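Local structure of serine protease inhibitor 4, isoform B (Drosophila melanogaster, 4P0F) at residues A[123-126]-A[127-130]; A[103-107]-A[108-112]; A[12-15]-A[16-19]; A[59-63]-A[64-68]; A[140-143]-A[144-148]. The protein is a serpin, here in its cleaved form, that probably inhibits serine-type and cysteine-type endopeptidases. All coordinates share one frame; numbering follows the deposited sequence.

Contact 1 of 5, residues A[123-126]-A[127-130]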
loop_
_atom_site.group_PDB
_atom_site.type_symbol
_atom_site.label_atom_id
_atom_site.label_comp_id
_atom_site.label_asym_id
_atom_site.label_seq_id
_atom_site.Cartn_x
_atom_site.Cartn_y
_atom_site.Cartn_z
ATOM N N SER A 123 14.480 4.749 20.733
ATOM C CA SER A 123 15.121 3.553 21.263
ATOM C C SER A 123 14.110 2.736 22.060
ATOM O O SER A 123 13.324 3.298 22.821
ATOM C CB SER A 123 16.313 3.926 22.146
ATOM O OG SER A 123 17.314 4.586 21.392
ATOM N N VAL A 124 14.124 1.421 21.867
ATOM C CA VAL A 124 13.235 0.511 22.594
ATOM C C VAL A 124 13.997 -0.726 23.059
ATOM O O VAL A 124 15.060 -1.039 22.526
ATOM C CB VAL A 124 12.028 0.064 21.723
ATOM C CG1 VAL A 124 11.220 1.271 21.250
ATOM C CG2 VAL A 124 12.492 -0.767 20.536
ATOM N N ASP A 125 13.451 -1.425 24.050
ATOM C CA ASP A 125 14.068 -2.640 24.574
ATOM C C ASP A 125 13.370 -3.868 23.996
ATOM O O ASP A 125 12.331 -4.292 24.504
ATOM C CB ASP A 125 14.004 -2.653 26.105
ATOM C CG ASP A 125 14.739 -3.831 26.714
ATOM O OD1 ASP A 125 15.175 -4.722 25.964
ATOM O OD2 ASP A 125 14.869 -3.873 27.955
ATOM N N PHE A 126 13.926 -4.432 22.925
ATOM C CA PHE A 126 13.301 -5.577 22.252
ATOM C C PHE A 126 13.332 -6.871 23.075
ATOM O O PHE A 126 12.587 -7.805 22.783
ATOM C CB PHE A 126 13.961 -5.823 20.890
ATOM C CG PHE A 126 13.599 -4.798 19.837
ATOM C CD1 PHE A 126 12.284 -4.623 19.426
ATOM C CD2 PHE A 126 14.588 -4.037 19.226
ATOM C CE1 PHE A 126 11.970 -3.697 18.450
ATOM C CE2 PHE A 126 14.279 -3.102 18.258
ATOM C CZ PHE A 126 12.966 -2.931 17.868
ATOM N N SER A 127 14.183 -6.936 24.095
ATOM C CA SER A 127 14.174 -8.078 25.006
ATOM C C SER A 127 12.863 -8.102 25.778
ATOM O O SER A 127 12.345 -9.167 26.126
ATOM C CB SER A 127 15.356 -8.020 25.973
ATOM O OG SER A 127 16.569 -8.083 25.247
ATOM N N LYS A 128 12.332 -6.915 26.045
ATOM C CA LYS A 128 10.998 -6.791 26.612
ATOM C C LYS A 128 10.052 -6.641 25.439
ATOM O O LYS A 128 9.565 -5.550 25.147
ATOM C CB LYS A 128 10.901 -5.601 27.556
ATOM C CG LYS A 128 11.762 -5.732 28.803
ATOM C CD LYS A 128 11.749 -4.451 29.613
ATOM C CE LYS A 128 12.652 -4.572 30.838
ATOM N NZ LYS A 128 12.787 -3.285 31.576
ATOM N N ASN A 129 9.816 -7.751 24.756
ATOM C CA ASN A 129 9.253 -7.696 23.417
ATOM C C ASN A 129 7.775 -7.303 23.407
ATOM O O ASN A 129 7.303 -6.708 22.439
ATOM C CB ASN A 129 9.461 -9.032 22.703
ATOM C CG ASN A 129 8.927 -10.204 23.480
ATOM O OD1 ASN A 129 9.101 -10.291 24.694
ATOM N ND2 ASN A 129 8.281 -11.128 22.780
ATOM N N VAL A 130 7.051 -7.607 24.482
ATOM C CA VAL A 130 5.652 -7.186 24.574
ATOM C C VAL A 130 5.590 -5.665 24.663
ATOM O O VAL A 130 4.777 -5.013 23.987
ATOM C CB VAL A 130 4.942 -7.814 25.790
ATOM C CG1 VAL A 130 3.537 -7.219 25.979
ATOM C CG2 VAL A 130 4.862 -9.316 25.629
HETATM O O HOH W 1 14.471 -1.050 29.655
#
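Ser127 turns its backbone N-H back to the Asp125 carboxylate: Ser127 N lies 3.1 Å from Asp125 OD1, a weak, bent bond (133°) that closes an Asx turn. A chi1 of -175° swings the Asp125 carboxylate to the carbonyl-carbon side, forward along the chain, and Ser127 CB comes to 3.3 Å from the same Asp125 OD1. Lys128, the N-cap residue of helix 129-143, gives its N to Asp125 O at 3.0 Å, again weakly, across a type I turn. Its extended side chain slants past Asp125, Lys128 CD 3.6 Å from Asp125 OD2. Lys128 NZ ends 4.2 Å from Asp125 OD2, beyond salt-bridge range, and a water links the two by weak bonds. Asn129 rests its CB on Phe126 O at 3.4 Å, while its ND2 bonds Ala154 O. The Phe126 ring is buried, with Val124 CG2 over one face and Ala132 and Ile136 of the following helix touching it. With an alanine at Asp125 the Ser127 N-H is likely to lose its turn partner, and Lys128 the carboxylate it runs past. The strand-to-helix bend thus combines weak, bent polar bonds with opposite charges held just beyond pairing distance.

Contact 2 of 5, residues A[103-107]-A[108-112]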
loop_
_atom_site.group_PDB
_atom_site.type_symbol
_atom_site.label_atom_id
_atom_site.label_comp_id
_atom_site.label_asym_id
_atom_site.label_seq_id
_atom_site.Cartn_x
_atom_site.Cartn_y
_atom_site.Cartn_z
ATOM N N TYR A 103 22.220 0.514 20.956
ATOM C CA TYR A 103 22.782 0.537 19.608
ATOM C C TYR A 103 22.606 1.914 18.979
ATOM O O TYR A 103 21.570 2.549 19.133
ATOM C CB TYR A 103 22.137 -0.545 18.735
ATOM C CG TYR A 103 22.617 -1.924 19.105
ATOM C CD1 TYR A 103 22.017 -2.634 20.128
ATOM C CD2 TYR A 103 23.707 -2.507 18.457
ATOM C CE1 TYR A 103 22.470 -3.889 20.493
ATOM C CE2 TYR A 103 24.149 -3.760 18.806
ATOM C CZ TYR A 103 23.525 -4.450 19.822
ATOM O OH TYR A 103 23.963 -5.699 20.195
ATOM N N GLN A 104 23.651 2.379 18.305
ATOM C CA GLN A 104 23.638 3.672 17.635
ATOM C C GLN A 104 23.564 3.474 16.128
ATOM O O GLN A 104 24.258 2.623 15.572
ATOM C CB GLN A 104 24.886 4.474 17.989
ATOM C CG GLN A 104 25.081 4.677 19.480
ATOM C CD GLN A 104 26.168 5.675 19.780
ATOM O OE1 GLN A 104 27.309 5.305 20.072
ATOM N NE2 GLN A 104 25.826 6.954 19.705
ATOM N N LEU A 105 22.723 4.264 15.480
ATOM C CA LEU A 105 22.665 4.283 14.026
ATOM C C LEU A 105 23.934 4.896 13.465
ATOM O O LEU A 105 24.545 5.748 14.099
ATOM C CB LEU A 105 21.462 5.084 13.546
ATOM C CG LEU A 105 20.080 4.622 13.999
ATOM C CD1 LEU A 105 19.017 5.466 13.333
ATOM C CD2 LEU A 105 19.856 3.155 13.699
ATOM N N ARG A 106 24.338 4.464 12.276
ATOM C CA ARG A 106 25.415 5.140 11.573
ATOM C C ARG A 106 24.933 6.516 11.144
ATOM O O ARG A 106 23.753 6.700 10.865
ATOM C CB ARG A 106 25.881 4.317 10.373
ATOM C CG ARG A 106 26.514 3.008 10.792
ATOM C CD ARG A 106 27.223 2.304 9.659
ATOM N NE ARG A 106 28.445 2.986 9.243
ATOM C CZ ARG A 106 29.286 2.520 8.322
ATOM N NH1 ARG A 106 29.052 1.358 7.725
ATOM N NH2 ARG A 106 30.370 3.212 8.002
ATOM N N GLN A 107 25.849 7.478 11.092
ATOM C CA GLN A 107 25.478 8.869 10.842
ATOM C C GLN A 107 24.740 9.075 9.513
ATOM O O GLN A 107 23.706 9.739 9.483
ATOM C CB GLN A 107 26.718 9.764 10.883
ATOM C CG GLN A 107 26.396 11.249 10.784
ATOM C CD GLN A 107 27.637 12.124 10.800
ATOM O OE1 GLN A 107 28.693 11.724 11.294
ATOM N NE2 GLN A 107 27.515 13.325 10.251
ATOM N N GLU A 108 25.244 8.513 8.419
ATOM C CA GLU A 108 24.620 8.754 7.117
ATOM C C GLU A 108 23.208 8.162 7.043
ATOM O O GLU A 108 22.290 8.805 6.535
ATOM C CB GLU A 108 25.487 8.193 5.989
ATOM C CG GLU A 108 24.918 8.404 4.582
ATOM C CD GLU A 108 24.884 9.868 4.155
ATOM O OE1 GLU A 108 25.359 10.735 4.919
ATOM O OE2 GLU A 108 24.387 10.153 3.045
ATOM N N PHE A 109 23.047 6.934 7.530
ATOM C CA PHE A 109 21.742 6.277 7.623
ATOM C C PHE A 109 20.765 7.150 8.409
ATOM O O PHE A 109 19.644 7.429 7.971
ATOM C CB PHE A 109 21.922 4.904 8.288
ATOM C CG PHE A 109 20.675 4.045 8.345
ATOM C CD1 PHE A 109 19.969 3.724 7.203
ATOM C CD2 PHE A 109 20.259 3.503 9.551
ATOM C CE1 PHE A 109 18.858 2.901 7.264
ATOM C CE2 PHE A 109 19.160 2.679 9.620
ATOM C CZ PHE A 109 18.447 2.382 8.470
ATOM N N ASP A 110 21.210 7.587 9.576
ATOM C CA ASP A 110 20.406 8.432 10.448
ATOM C C ASP A 110 20.035 9.740 9.761
ATOM O O ASP A 110 18.885 10.183 9.831
ATOM C CB ASP A 110 21.162 8.726 11.748
ATOM C CG ASP A 110 20.356 9.574 12.714
ATOM O OD1 ASP A 110 19.216 9.192 13.028
ATOM O OD2 ASP A 110 20.853 10.631 13.141
ATOM N N GLN A 111 21.012 10.364 9.102
ATOM C CA GLN A 111 20.786 11.664 8.465
ATOM C C GLN A 111 19.830 11.572 7.271
ATOM O O GLN A 111 18.966 12.434 7.091
ATOM C CB GLN A 111 22.112 12.270 8.018
ATOM C CG GLN A 111 22.945 12.822 9.163
ATOM C CD GLN A 111 22.437 14.160 9.664
ATOM O OE1 GLN A 111 21.586 14.223 10.551
ATOM N NE2 GLN A 111 22.962 15.241 9.096
ATOM N N LEU A 112 19.989 10.538 6.455
ATOM C CA LEU A 112 19.099 10.348 5.319
ATOM C C LEU A 112 17.689 10.040 5.794
ATOM O O LEU A 112 16.714 10.543 5.238
ATOM C CB LEU A 112 19.598 9.227 4.410
ATOM C CG LEU A 112 20.888 9.518 3.636
ATOM C CD1 LEU A 112 21.295 8.290 2.850
ATOM C CD2 LEU A 112 20.731 10.708 2.708
#
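Leu105 crosses Phe109 obliquely at the start of helix 107-115, a serpin helix entered from an extended loop, with Arg106 in the N-cap position. Leu105 CD2 meets the ring at its edge, close to the ring plane, 4.2 Å from Phe109 CE2. With chi1 at -175°, the Phe109 ring swings to the carbonyl-carbon side and descends from the helix onto Ile97 of strand 91-100, where Leu105 also touches Val99. The other leucine branch faces a polar neighbour: its chain lies at about a right angle to Asp110, and Leu105 CD1 approaches Asp110 OD1 to 3.7 Å. The two leucine methyls thus meet unlike neighbours, an aromatic edge and a carboxylate oxygen. On the outer side of the helix Gln107 and Gln111 run side by side and point the same way, their CG atoms 4.1 Å apart. Arg106 directs its guanidinium off the helix, where NH1 bonds Gly302 O. Two backbone bonds close the turn: Gln111 N reaches Gln107 O at 2.8 Å, and Asp110 N reaches Arg106 O at 3.0 Å with a nearly straight N-H...O angle of 166°.

Contact 3 of 5, residues A[12-15]-A[16-19]; sequences RRLA and LFSI
Leu14 O is gripped twice by Ser18, through the hydroxyl OG at 2.7 Å and the backbone N at 2.8 Å. The two donors arrive from opposite faces of the carbonyl plane: N is tilted modestly from it, whereas OG stands well above it, 40° out. Ser18 OG lies beside its own backbone N and anti to the carbonyl carbon (chi1 -60°), which turns the hydroxyl back along the helix and makes this second bond possible. The buried hydroxyl thus finds its acceptor inside the helix, one turn earlier. Leu14 CD1 lies 4.1 Å from Ser18 OG and also faces Phe17, whose ring it meets at the edge, near the ring plane, 4.3 Å from Phe17 CD2. Both apolar side chains pack on helix 38-49, Leu14 onto Phe39 and Phe17 onto Ile41. Ala15 O, one residue on, accepts Ile19 N at 3.2 Å, and both isoleucine branches lie near it, Ile19 CG2 at 3.6 Å. On the first turn, Phe17 N bonds Arg13 O at 3.0 Å in an almost straight line (175°). Replacing Ser18 by an alanine is likely to cost Leu14 O the second of these two donors and to open a small gap beside Pro371 and Trp374, which the serine side chain touches. A serine hydroxyl folded back onto the carbonyl four residues earlier is a familiar feature of helices, and here it belongs to the long N-terminal helix 6-28 of the serpin fold, where that helix packs against helix 38-49 and strand 370-377.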
loop_
_atom_site.group_PDB
_atom_site.type_symbol
_atom_site.label_atom_id
_atom_site.label_comp_id
_atom_site.label_asym_id
_atom_site.label_seq_id
_atom_site.Cartn_x
_atom_site.Cartn_y
_atom_site.Cartn_z
ATOM N N ARG A 12 5.733 6.327 -12.075
ATOM C CA ARG A 12 5.788 5.212 -13.013
ATOM C C ARG A 12 6.389 3.970 -12.380
ATOM O O ARG A 12 5.864 2.871 -12.524
ATOM C CB ARG A 12 6.611 5.573 -14.256
ATOM C CG ARG A 12 5.921 6.453 -15.237
ATOM C CD ARG A 12 6.619 6.326 -16.596
ATOM N NE ARG A 12 8.012 6.751 -16.506
ATOM C CZ ARG A 12 8.407 8.016 -16.613
ATOM N NH1 ARG A 12 7.520 8.977 -16.811
ATOM N NH2 ARG A 12 9.693 8.323 -16.524
ATOM N N ARG A 13 7.500 4.136 -11.669
ATOM C CA ARG A 13 8.177 2.990 -11.089
ATOM C C ARG A 13 7.363 2.384 -9.948
ATOM O O ARG A 13 7.303 1.163 -9.815
ATOM C CB ARG A 13 9.578 3.398 -10.634
ATOM C CG ARG A 13 10.394 3.802 -11.841
ATOM C CD ARG A 13 11.853 3.873 -11.600
ATOM N NE ARG A 13 12.571 4.111 -12.849
ATOM C CZ ARG A 13 13.891 4.114 -12.941
ATOM N NH1 ARG A 13 14.621 3.882 -11.859
ATOM N NH2 ARG A 13 14.485 4.333 -14.104
ATOM N N LEU A 14 6.705 3.228 -9.160
ATOM C CA LEU A 14 5.831 2.745 -8.097
ATOM C C LEU A 14 4.623 2.007 -8.671
ATOM O O LEU A 14 4.205 0.983 -8.132
ATOM C CB LEU A 14 5.376 3.901 -7.212
ATOM C CG LEU A 14 4.403 3.501 -6.099
ATOM C CD1 LEU A 14 5.014 2.403 -5.236
ATOM C CD2 LEU A 14 4.029 4.702 -5.254
ATOM N N ALA A 15 4.076 2.510 -9.775
ATOM C CA ALA A 15 2.950 1.838 -10.427
ATOM C C ALA A 15 3.317 0.430 -10.891
ATOM O O ALA A 15 2.518 -0.497 -10.769
ATOM C CB ALA A 15 2.423 2.672 -11.606
ATOM N N LEU A 16 4.524 0.256 -11.417
ATOM C CA LEU A 16 4.954 -1.063 -11.857
ATOM C C LEU A 16 5.192 -1.975 -10.648
ATOM O O LEU A 16 4.754 -3.120 -10.640
ATOM C CB LEU A 16 6.211 -0.960 -12.722
ATOM C CG LEU A 16 6.820 -2.281 -13.223
ATOM C CD1 LEU A 16 5.799 -3.170 -13.905
ATOM C CD2 LEU A 16 7.954 -1.996 -14.171
ATOM N N PHE A 17 5.881 -1.465 -9.632
ATOM C CA PHE A 17 6.024 -2.203 -8.378
ATOM C C PHE A 17 4.661 -2.638 -7.841
ATOM O O PHE A 17 4.502 -3.775 -7.385
ATOM C CB PHE A 17 6.760 -1.358 -7.336
ATOM C CG PHE A 17 6.991 -2.072 -6.028
ATOM C CD1 PHE A 17 7.774 -3.203 -5.977
ATOM C CD2 PHE A 17 6.416 -1.611 -4.856
ATOM C CE1 PHE A 17 7.998 -3.861 -4.781
ATOM C CE2 PHE A 17 6.634 -2.269 -3.659
ATOM C CZ PHE A 17 7.425 -3.401 -3.633
ATOM N N SER A 18 3.672 -1.750 -7.938
ATOM C CA SER A 18 2.329 -2.036 -7.445
ATOM C C SER A 18 1.708 -3.247 -8.132
ATOM O O SER A 18 1.180 -4.139 -7.468
ATOM C CB SER A 18 1.403 -0.833 -7.642
ATOM O OG SER A 18 1.866 0.316 -6.955
ATOM N N ILE A 19 1.730 -3.275 -9.463
ATOM C CA ILE A 19 1.115 -4.388 -10.158
ATOM C C ILE A 19 1.939 -5.654 -9.947
ATOM O O ILE A 19 1.386 -6.750 -9.924
ATOM C CB ILE A 19 0.906 -4.085 -11.670
ATOM C CG1 ILE A 19 2.222 -3.821 -12.391
ATOM C CG2 ILE A 19 -0.003 -2.882 -11.817
ATOM C CD1 ILE A 19 2.084 -3.763 -13.902
#

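Contact 4 of 5, residues A[59-63]-A[64-68]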
loop_
_atom_site.group_PDB
_atom_site.type_symbol
_atom_site.label_atom_id
_atom_site.label_comp_id
_atom_site.label_asym_id
_atom_site.label_seq_id
_atom_site.Cartn_x
_atom_site.Cartn_y
_atom_site.Cartn_z
ATOM N N GLN A 59 19.811 -5.702 -5.204
ATOM C CA GLN A 59 18.524 -6.389 -5.318
ATOM C C GLN A 59 17.375 -5.450 -4.945
ATOM O O GLN A 59 16.367 -5.382 -5.654
ATOM C CB GLN A 59 18.475 -7.633 -4.427
ATOM C CG GLN A 59 19.187 -8.847 -4.988
ATOM C CD GLN A 59 18.916 -10.109 -4.179
ATOM O OE1 GLN A 59 18.199 -10.078 -3.170
ATOM N NE2 GLN A 59 19.483 -11.222 -4.620
ATOM N N LEU A 60 17.529 -4.727 -3.837
ATOM C CA LEU A 60 16.492 -3.797 -3.397
ATOM C C LEU A 60 16.268 -2.681 -4.428
ATOM O O LEU A 60 15.129 -2.395 -4.788
ATOM C CB LEU A 60 16.842 -3.212 -2.028
ATOM C CG LEU A 60 16.524 -4.182 -0.891
ATOM C CD1 LEU A 60 17.316 -3.808 0.363
ATOM C CD2 LEU A 60 15.041 -4.213 -0.596
ATOM N N ASP A 61 17.342 -2.074 -4.926
ATOM C CA ASP A 61 17.222 -1.045 -5.960
ATOM C C ASP A 61 16.425 -1.536 -7.162
ATOM O O ASP A 61 15.501 -0.876 -7.625
ATOM C CB ASP A 61 18.597 -0.582 -6.461
ATOM C CG ASP A 61 19.354 0.242 -5.445
ATOM O OD1 ASP A 61 18.734 0.718 -4.482
ATOM O OD2 ASP A 61 20.581 0.426 -5.632
ATOM N N GLN A 62 16.798 -2.697 -7.682
ATOM C CA GLN A 62 16.239 -3.158 -8.934
ATOM C C GLN A 62 14.881 -3.821 -8.739
ATOM O O GLN A 62 14.032 -3.734 -9.613
ATOM C CB GLN A 62 17.222 -4.103 -9.625
ATOM C CG GLN A 62 18.563 -3.428 -9.830
ATOM C CD GLN A 62 19.580 -4.328 -10.476
ATOM O OE1 GLN A 62 19.386 -5.534 -10.572
ATOM N NE2 GLN A 62 20.669 -3.741 -10.930
ATOM N N GLY A 63 14.658 -4.444 -7.586
ATOM C CA GLY A 63 13.373 -5.080 -7.325
ATOM C C GLY A 63 12.271 -4.089 -6.957
ATOM O O GLY A 63 11.100 -4.325 -7.244
ATOM N N LEU A 64 12.653 -2.988 -6.318
ATOM C CA LEU A 64 11.705 -1.934 -5.934
ATOM C C LEU A 64 11.521 -0.885 -7.029
ATOM O O LEU A 64 10.538 -0.127 -7.028
ATOM C CB LEU A 64 12.184 -1.237 -4.659
ATOM C CG LEU A 64 12.309 -2.103 -3.407
ATOM C CD1 LEU A 64 13.005 -1.324 -2.302
ATOM C CD2 LEU A 64 10.938 -2.582 -2.963
ATOM N N GLY A 65 12.468 -0.833 -7.965
ATOM C CA GLY A 65 12.432 0.171 -9.012
ATOM C C GLY A 65 12.859 1.536 -8.496
ATOM O O GLY A 65 12.269 2.552 -8.842
ATOM N N LEU A 66 13.893 1.571 -7.662
ATOM C CA LEU A 66 14.331 2.842 -7.102
ATOM C C LEU A 66 15.042 3.691 -8.160
ATOM O O LEU A 66 15.422 3.189 -9.222
ATOM C CB LEU A 66 15.227 2.611 -5.884
ATOM C CG LEU A 66 14.606 1.769 -4.760
ATOM C CD1 LEU A 66 15.512 1.759 -3.540
ATOM C CD2 LEU A 66 13.219 2.282 -4.363
ATOM N N ALA A 67 15.209 4.980 -7.862
ATOM C CA ALA A 67 15.619 5.971 -8.859
ATOM C C ALA A 67 17.025 5.733 -9.405
ATOM O O ALA A 67 17.321 6.044 -10.561
ATOM C CB ALA A 67 15.531 7.372 -8.266
ATOM N N SER A 68 17.894 5.187 -8.570
ATOM C CA SER A 68 19.274 4.949 -8.972
ATOM C C SER A 68 19.925 4.045 -7.944
ATOM O O SER A 68 19.246 3.502 -7.073
ATOM C CB SER A 68 20.051 6.262 -9.091
ATOM O OG SER A 68 20.365 6.784 -7.809
HETATM O O HOH W 2 17.452 1.154 -9.463
#
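Leu60 and Leu64 lie side by side and point the same way, Leu60 CD2 3.9 Å from Leu64 CD1. The Leu64 CG stands beside its own backbone N (chi1 -62°), which brings CG to 3.2 Å from Leu60 O, the same oxygen that accepts Leu64 N at 3.0 Å. Both leucines also reach Met291 in a neighbouring loop. Next along the helix, Asp61 O accepts at the helix end: it takes Leu66 N at 2.9 Å, with the donor in the carbonyl plane and the N-H...O angle at 159°, and Gly65 N weakly at 3.1 Å. A water also donates weakly to Asp61 O and bonds Leu66 O at 2.9 Å, bridging the two carbonyls. The Asp61 side chain crosses that of Leu66 at about a right angle, Asp61 OD1 3.5 Å from Leu66 CD1, and the same OD1 forms a salt bridge with Arg49 NE. Arg49 touches Leu66 as well, which puts the charge pair against an apolar side chain. Beside the carboxylate, Ser68 O is buried without a partner in the model, 3.6 Å from Asp61 CG. Last in 59-63, Gly63 gives its N back to Gln59 O, and a beta carbon at this position would crowd that oxygen. Beyond it Gly65 takes positive phi and breaks the helix. The 6-to-1 bond from Leu66 N to Asp61 O, spanning this glycine, is as in a Schellman motif, although the companion bond from Gly65 N to Gln62 O is not formed. This C-cap ends helix 54-64 and turns the serpin chain toward helix 71-84.

Contact 5 of 5, residues A[140-143]-A[144-148]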
loop_
_atom_site.group_PDB
_atom_site.type_symbol
_atom_site.label_atom_id
_atom_site.label_comp_id
_atom_site.label_asym_id
_atom_site.label_seq_id
_atom_site.Cartn_x
_atom_site.Cartn_y
_atom_site.Cartn_z
ATOM N N VAL A 140 1.741 3.219 15.486
ATOM C CA VAL A 140 1.012 2.935 14.253
ATOM C C VAL A 140 -0.482 3.261 14.379
ATOM O O VAL A 140 -1.050 3.867 13.478
ATOM C CB VAL A 140 1.178 1.468 13.811
ATOM C CG1 VAL A 140 0.251 1.140 12.631
ATOM C CG2 VAL A 140 2.641 1.197 13.417
ATOM N N GLU A 141 -1.120 2.869 15.475
ATOM C CA GLU A 141 -2.519 3.233 15.678
ATOM C C GLU A 141 -2.714 4.743 15.646
ATOM O O GLU A 141 -3.677 5.241 15.060
ATOM C CB GLU A 141 -3.051 2.690 17.002
ATOM C CG GLU A 141 -3.259 1.190 17.016
ATOM C CD GLU A 141 -4.328 0.751 17.997
ATOM O OE1 GLU A 141 -5.324 1.487 18.170
ATOM O OE2 GLU A 141 -4.177 -0.339 18.587
ATOM N N GLN A 142 -1.804 5.475 16.280
ATOM C CA GLN A 142 -1.939 6.922 16.358
ATOM C C GLN A 142 -1.764 7.583 14.988
ATOM O O GLN A 142 -2.308 8.665 14.749
ATOM C CB GLN A 142 -0.940 7.491 17.372
ATOM C CG GLN A 142 -1.284 7.128 18.811
ATOM C CD GLN A 142 -2.643 7.668 19.259
ATOM O OE1 GLN A 142 -3.108 8.704 18.778
ATOM N NE2 GLN A 142 -3.299 6.939 20.161
ATOM N N ARG A 143 -1.049 6.921 14.084
ATOM C CA ARG A 143 -0.828 7.453 12.738
ATOM C C ARG A 143 -1.882 6.981 11.732
ATOM O O ARG A 143 -1.848 7.394 10.574
ATOM C CB ARG A 143 0.562 7.053 12.226
ATOM C CG ARG A 143 1.733 7.499 13.095
ATOM C CD ARG A 143 2.004 8.995 13.030
ATOM N NE ARG A 143 1.091 9.771 13.865
ATOM C CZ ARG A 143 1.245 9.968 15.171
ATOM N NH1 ARG A 143 2.277 9.438 15.818
ATOM N NH2 ARG A 143 0.355 10.698 15.835
ATOM N N THR A 144 -2.800 6.113 12.157
ATOM C CA THR A 144 -3.782 5.527 11.238
ATOM C C THR A 144 -5.217 5.651 11.754
ATOM O O THR A 144 -6.090 4.893 11.333
ATOM C CB THR A 144 -3.496 4.021 10.959
ATOM O OG1 THR A 144 -3.544 3.270 12.178
ATOM C CG2 THR A 144 -2.147 3.822 10.285
ATOM N N ASN A 145 -5.452 6.601 12.660
ATOM C CA ASN A 145 -6.782 6.821 13.247
ATOM C C ASN A 145 -7.289 5.533 13.886
ATOM O O ASN A 145 -8.471 5.203 13.815
ATOM C CB ASN A 145 -7.767 7.330 12.185
ATOM C CG ASN A 145 -9.013 7.951 12.793
ATOM O OD1 ASN A 145 -8.995 8.407 13.938
ATOM N ND2 ASN A 145 -10.107 7.971 12.028
ATOM N N HIS A 146 -6.356 4.810 14.500
ATOM C CA HIS A 146 -6.610 3.533 15.165
ATOM C C HIS A 146 -7.154 2.424 14.257
ATOM O O HIS A 146 -7.726 1.452 14.747
ATOM C CB HIS A 146 -7.555 3.746 16.344
ATOM C CG HIS A 146 -7.023 4.705 17.362
ATOM N ND1 HIS A 146 -6.179 4.315 18.378
ATOM C CD2 HIS A 146 -7.202 6.039 17.512
ATOM C CE1 HIS A 146 -5.866 5.366 19.115
ATOM N NE2 HIS A 146 -6.474 6.425 18.611
ATOM N N LEU A 147 -6.944 2.535 12.947
ATOM C CA LEU A 147 -7.460 1.528 12.027
ATOM C C LEU A 147 -6.523 0.339 11.839
ATOM O O LEU A 147 -6.973 -0.754 11.507
ATOM C CB LEU A 147 -7.751 2.164 10.671
ATOM C CG LEU A 147 -8.851 3.224 10.681
ATOM C CD1 LEU A 147 -8.849 3.975 9.350
ATOM C CD2 LEU A 147 -10.204 2.591 10.945
ATOM N N ILE A 148 -5.226 0.555 12.042
ATOM C CA ILE A 148 -4.246 -0.515 11.922
ATOM C C ILE A 148 -3.731 -0.843 13.317
ATOM O O ILE A 148 -2.981 -0.065 13.906
ATOM C CB ILE A 148 -3.074 -0.129 11.000
ATOM C CG1 ILE A 148 -3.591 0.324 9.623
ATOM C CG2 ILE A 148 -2.087 -1.283 10.860
ATOM C CD1 ILE A 148 -4.399 -0.708 8.850
HETATM O O HOH W 3 -4.058 9.340 12.819
#
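Glu141 and His146 meet through a His-carboxylate bond, His146 ND1 to Glu141 OE1 at 3.0 Å and 160°. OE1 lies at the ring edge, in the ring plane, and is met on its anti side; carboxylate and ring stand almost perpendicular to each other. Gln142 runs alongside the histidine, Gln142 NE2 3.2 Å from His146 CE1, its amide also close to a right angle to the ring. Over one face of the ring, near its rim, Glu141 O takes two backbone donors, His146 N at 2.8 Å and Thr144 N at 3.2 Å, the latter from above the carbonyl plane. The next layer is Thr144. Its OG1 lies between its own backbone N and carbonyl carbon (chi1 60°), where it donates to Val140 O at 2.9 Å and accepts Ile148 N at 3.2 Å, tying Val140 to the returning chain. Alongside, Val140 CG1 packs on Ile148 CG2 at 3.8 Å. A water bridges Gln142 O and Asn145 N. Farther out, Val140 and Thr144 rest on strands 161-174 and 328-341, and Asn145 ND2 bonds Glu330 OE2. The chain leaves helix 129-143 through a type I' turn from Thr144 to Leu147, with positive phi at Asn145 and His146. This helix, lying across the large sheet, is a hallmark of the serpin fold.

In the fold
Along the chain the order is contact 3, 4, 2, 1, 5. Contacts 3 and 4, with centres 11 Å apart, touch: Phe17 CZ packs on Leu64 CD2 at 3.7 Å, and Arg13 NH1 forms a weak bond with Leu66 O, joining helix 6-28 to the end of helix 54-64. Contacts 2 and 1, centres 20 Å apart, follow in series as helix 107-115 leads to strand 120-124. Contacts 1 and 5 lie at the two ends of helix 129-143, again 20 Å apart by centres. That helix covers strands 161-174 and 328-341; strand 328-341 pairs between 161-174 and 311-324, as the inserted reactive-centre loop does in cleaved serpins.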